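Local structure of galacto-N-biose/lacto-N-biose I transporter substrate-binding protein (Bifidobacterium longum, 2Z8F) at residues A[134-139]-A[270-275]. The protein binds galacto-N-biose and lacto-N-biose I, and also lacto-N-tetraose, as the solute-binding protein of a bifidobacterial ABC transporter. Residues are numbered along the deposited sequence; the frame is centred on the assembly and turned at random.
Sequences YFYNKA and QVAQLG
Y134 and A272 pair through two backbone hydrogen bonds, Y134 N to A272 O and A272 N to Y134 O. The second, at 2.8 Å, is the straightest of the four that join the strands, with 170° at the hydrogen. Y136 and Q270 repeat the pattern with Y136 N to Q270 O and Q270 N to Y136 O. Between them F135 and V271 form the non-hydrogen-bonded antiparallel pair, with CA-H...O contacts from V271 CA to Y134 O and from F135 CA to Q270 O. Strand 132-137 is the middle one of a three-stranded antiparallel sheet in this periplasmic-binding-protein-type fold, flanked by the two outer strands, 246-250 on one side and 269-273 on the other. On the face of F135 and V271 the two side chains lie side by side, V271 CG2 3.8 Å from F135 CD1, and the rings of F257 and F342 meet F135 edge-to-face. On the face of Y134, Y136, Q270 and A272, chi1 of 70° sets Y136 CG between its own N and carbonyl carbon, and the ring leans toward strand 269-273: CE2, CZ and OH lie against Q270 CB, CE2 at 3.5 Å, and CE2 also meets A272 CB at 3.8 Å. An alanine at Y136 would probably open a gap beside Q270 CB and A272 CB, which would lose their contacts with the ring. Beyond the strand end, K138 CB meets Q270 CG at 3.9 Å.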
ATOM      1  N   TYR A 134      -9.947   2.448  -8.737  1.00 15.10           N
ATOM      2  CA  TYR A 134     -10.179   1.663  -9.943  1.00 15.72           C
ATOM      3  C   TYR A 134      -9.618   2.398 -11.160  1.00 16.15           C
ATOM      4  O   TYR A 134     -10.004   3.535 -11.420  1.00 17.01           O
ATOM      5  CB  TYR A 134     -11.673   1.408 -10.127  1.00 16.34           C
ATOM      6  CG  TYR A 134     -11.993   0.485 -11.282  1.00 16.02           C
ATOM      7  CD1 TYR A 134     -11.575  -0.847 -11.284  1.00 15.59           C
ATOM      8  CD2 TYR A 134     -12.746   0.932 -12.366  1.00 18.47           C
ATOM      9  CE1 TYR A 134     -11.880  -1.709 -12.363  1.00 16.62           C
ATOM     10  CE2 TYR A 134     -13.075   0.072 -13.439  1.00 18.10           C
ATOM     11  CZ  TYR A 134     -12.636  -1.240 -13.432  1.00 17.05           C
ATOM     12  OH  TYR A 134     -12.957  -2.074 -14.493  1.00 18.19           O
ATOM     13  N   PHE A 135      -8.646   1.791 -11.842  1.00 17.15           N
ATOM     14  CA  PHE A 135      -8.107   2.358 -13.077  1.00 17.31           C
ATOM     15  C   PHE A 135      -8.834   1.680 -14.237  1.00 17.19           C
ATOM     16  O   PHE A 135      -8.992   0.437 -14.252  1.00 16.62           O
ATOM     17  CB  PHE A 135      -6.609   2.018 -13.268  1.00 16.98           C
ATOM     18  CG  PHE A 135      -5.641   2.656 -12.272  1.00 17.79           C
ATOM     19  CD1 PHE A 135      -6.045   3.624 -11.350  1.00 16.85           C
ATOM     20  CD2 PHE A 135      -4.278   2.311 -12.320  1.00 17.03           C
ATOM     21  CE1 PHE A 135      -5.133   4.183 -10.456  1.00 19.13           C
ATOM     22  CE2 PHE A 135      -3.356   2.876 -11.459  1.00 15.61           C
ATOM     23  CZ  PHE A 135      -3.792   3.830 -10.498  1.00 17.82           C
ATOM     24  N   TYR A 136      -9.222   2.451 -15.242  1.00 17.57           N
ATOM     25  CA  TYR A 136      -9.877   1.846 -16.419  1.00 18.80           C
ATOM     26  C   TYR A 136      -9.649   2.669 -17.675  1.00 19.10           C
ATOM     27  O   TYR A 136      -9.461   3.896 -17.596  1.00 19.18           O
ATOM     28  CB  TYR A 136     -11.392   1.611 -16.193  1.00 19.11           C
ATOM     29  CG  TYR A 136     -12.167   2.900 -16.147  1.00 20.28           C
ATOM     30  CD1 TYR A 136     -12.946   3.322 -17.237  1.00 21.71           C
ATOM     31  CD2 TYR A 136     -12.092   3.722 -15.029  1.00 20.98           C
ATOM     32  CE1 TYR A 136     -13.636   4.531 -17.196  1.00 21.79           C
ATOM     33  CE2 TYR A 136     -12.773   4.927 -14.989  1.00 22.18           C
ATOM     34  CZ  TYR A 136     -13.534   5.323 -16.065  1.00 22.63           C
ATOM     35  OH  TYR A 136     -14.179   6.538 -15.968  1.00 25.35           O
ATOM     36  N   ASN A 137      -9.662   1.987 -18.818  1.00 19.34           N
ATOM     37  CA  ASN A 137      -9.561   2.671 -20.112  1.00 20.24           C
ATOM     38  C   ASN A 137     -10.949   3.029 -20.617  1.00 20.60           C
ATOM     39  O   ASN A 137     -11.694   2.176 -21.096  1.00 20.30           O
ATOM     40  CB  ASN A 137      -8.786   1.845 -21.138  1.00 20.49           C
ATOM     41  CG  ASN A 137      -8.575   2.608 -22.429  1.00 21.75           C
ATOM     42  OD1 ASN A 137      -9.486   3.259 -22.904  1.00 22.09           O
ATOM     43  ND2 ASN A 137      -7.371   2.542 -22.986  1.00 23.06           N
ATOM     44  N   LYS A 138     -11.284   4.313 -20.492  1.00 21.36           N
ATOM     45  CA  LYS A 138     -12.632   4.788 -20.798  1.00 22.69           C
ATOM     46  C   LYS A 138     -12.991   4.562 -22.266  1.00 22.47           C
ATOM     47  O   LYS A 138     -14.128   4.235 -22.585  1.00 22.97           O
ATOM     48  CB  LYS A 138     -12.767   6.268 -20.414  1.00 22.81           C
ATOM     49  CG  LYS A 138     -14.155   6.829 -20.697  1.00 25.62           C
ATOM     50  CD  LYS A 138     -14.497   8.010 -19.826  1.00 31.63           C
ATOM     51  CE  LYS A 138     -15.967   8.392 -20.036  1.00 35.39           C
ATOM     52  NZ  LYS A 138     -16.519   9.117 -18.870  1.00 39.12           N
ATOM     53  N   ALA A 139     -12.019   4.740 -23.162  1.00 22.44           N
ATOM     54  CA  ALA A 139     -12.240   4.507 -24.591  1.00 23.06           C
ATOM     55  C   ALA A 139     -12.595   3.047 -24.903  1.00 23.13           C
ATOM     56  O   ALA A 139     -13.477   2.779 -25.726  1.00 23.77           O
ATOM     57  CB  ALA A 139     -11.006   4.929 -25.380  1.00 23.52           C
ATOM     58  N   GLN A 270      -8.598   6.489 -16.979  1.00 21.65           N
ATOM     59  CA  GLN A 270      -9.262   7.289 -15.962  1.00 21.07           C
ATOM     60  C   GLN A 270      -9.145   6.586 -14.613  1.00 20.57           C
ATOM     61  O   GLN A 270      -8.901   5.371 -14.557  1.00 19.95           O
ATOM     62  CB  GLN A 270     -10.753   7.457 -16.287  1.00 21.35           C
ATOM     63  CG  GLN A 270     -11.063   8.238 -17.552  1.00 22.38           C
ATOM     64  CD  GLN A 270     -10.815   9.723 -17.365  1.00 25.22           C
ATOM     65  OE1 GLN A 270      -9.738  10.230 -17.675  1.00 28.37           O
ATOM     66  NE2 GLN A 270     -11.788  10.412 -16.811  1.00 23.80           N
ATOM     67  N   VAL A 271      -9.318   7.355 -13.537  1.00 19.54           N
ATOM     68  CA  VAL A 271      -9.397   6.806 -12.186  1.00 18.94           C
ATOM     69  C   VAL A 271     -10.830   6.997 -11.702  1.00 18.44           C
ATOM     70  O   VAL A 271     -11.415   8.075 -11.869  1.00 20.01           O
ATOM     71  CB  VAL A 271      -8.432   7.504 -11.225  1.00 18.95           C
ATOM     72  CG1 VAL A 271      -8.598   7.008  -9.790  1.00 19.38           C
ATOM     73  CG2 VAL A 271      -6.981   7.287 -11.686  1.00 18.75           C
ATOM     74  N   ALA A 272     -11.387   5.939 -11.127  1.00 17.89           N
ATOM     75  CA  ALA A 272     -12.721   5.993 -10.494  1.00 17.43           C
ATOM     76  C   ALA A 272     -12.593   5.472  -9.058  1.00 17.98           C
ATOM     77  O   ALA A 272     -11.694   4.712  -8.742  1.00 17.63           O
ATOM     78  CB  ALA A 272     -13.678   5.121 -11.254  1.00 17.97           C
ATOM     79  N   GLN A 273     -13.522   5.875  -8.188  1.00 17.61           N
ATOM     80  CA  GLN A 273     -13.660   5.221  -6.892  1.00 18.91           C
ATOM     81  C   GLN A 273     -14.095   3.767  -7.083  1.00 18.88           C
ATOM     82  O   GLN A 273     -14.740   3.446  -8.075  1.00 19.61           O
ATOM     83  CB  GLN A 273     -14.724   5.943  -6.069  1.00 18.30           C
ATOM     84  CG  GLN A 273     -14.409   7.416  -5.795  1.00 20.66           C
ATOM     85  CD  GLN A 273     -13.070   7.616  -5.109  1.00 21.74           C
ATOM     86  OE1 GLN A 273     -12.795   7.012  -4.061  1.00 24.28           O
ATOM     87  NE2 GLN A 273     -12.220   8.465  -5.694  1.00 19.72           N
ATOM     88  N   LEU A 274     -13.721   2.892  -6.144  1.00 19.03           N
ATOM     89  CA  LEU A 274     -14.230   1.530  -6.161  1.00 20.15           C
ATOM     90  C   LEU A 274     -15.742   1.537  -6.156  1.00 20.14           C
ATOM     91  O   LEU A 274     -16.349   2.313  -5.413  1.00 21.05           O
ATOM     92  CB  LEU A 274     -13.785   0.805  -4.906  1.00 20.33           C
ATOM     93  CG  LEU A 274     -12.317   0.452  -4.738  1.00 22.35           C
ATOM     94  CD1 LEU A 274     -12.245  -0.342  -3.453  1.00 21.74           C
ATOM     95  CD2 LEU A 274     -11.848  -0.386  -5.902  1.00 20.17           C
ATOM     96  N   GLY A 275     -16.333   0.661  -6.954  1.00 20.39           N
ATOM     97  CA  GLY A 275     -17.765   0.419  -6.898  1.00 20.78           C
ATOM     98  C   GLY A 275     -18.061  -0.402  -5.661  1.00 19.98           C
ATOM     99  O   GLY A 275     -17.153  -0.768  -4.897  1.00 20.33           O
TER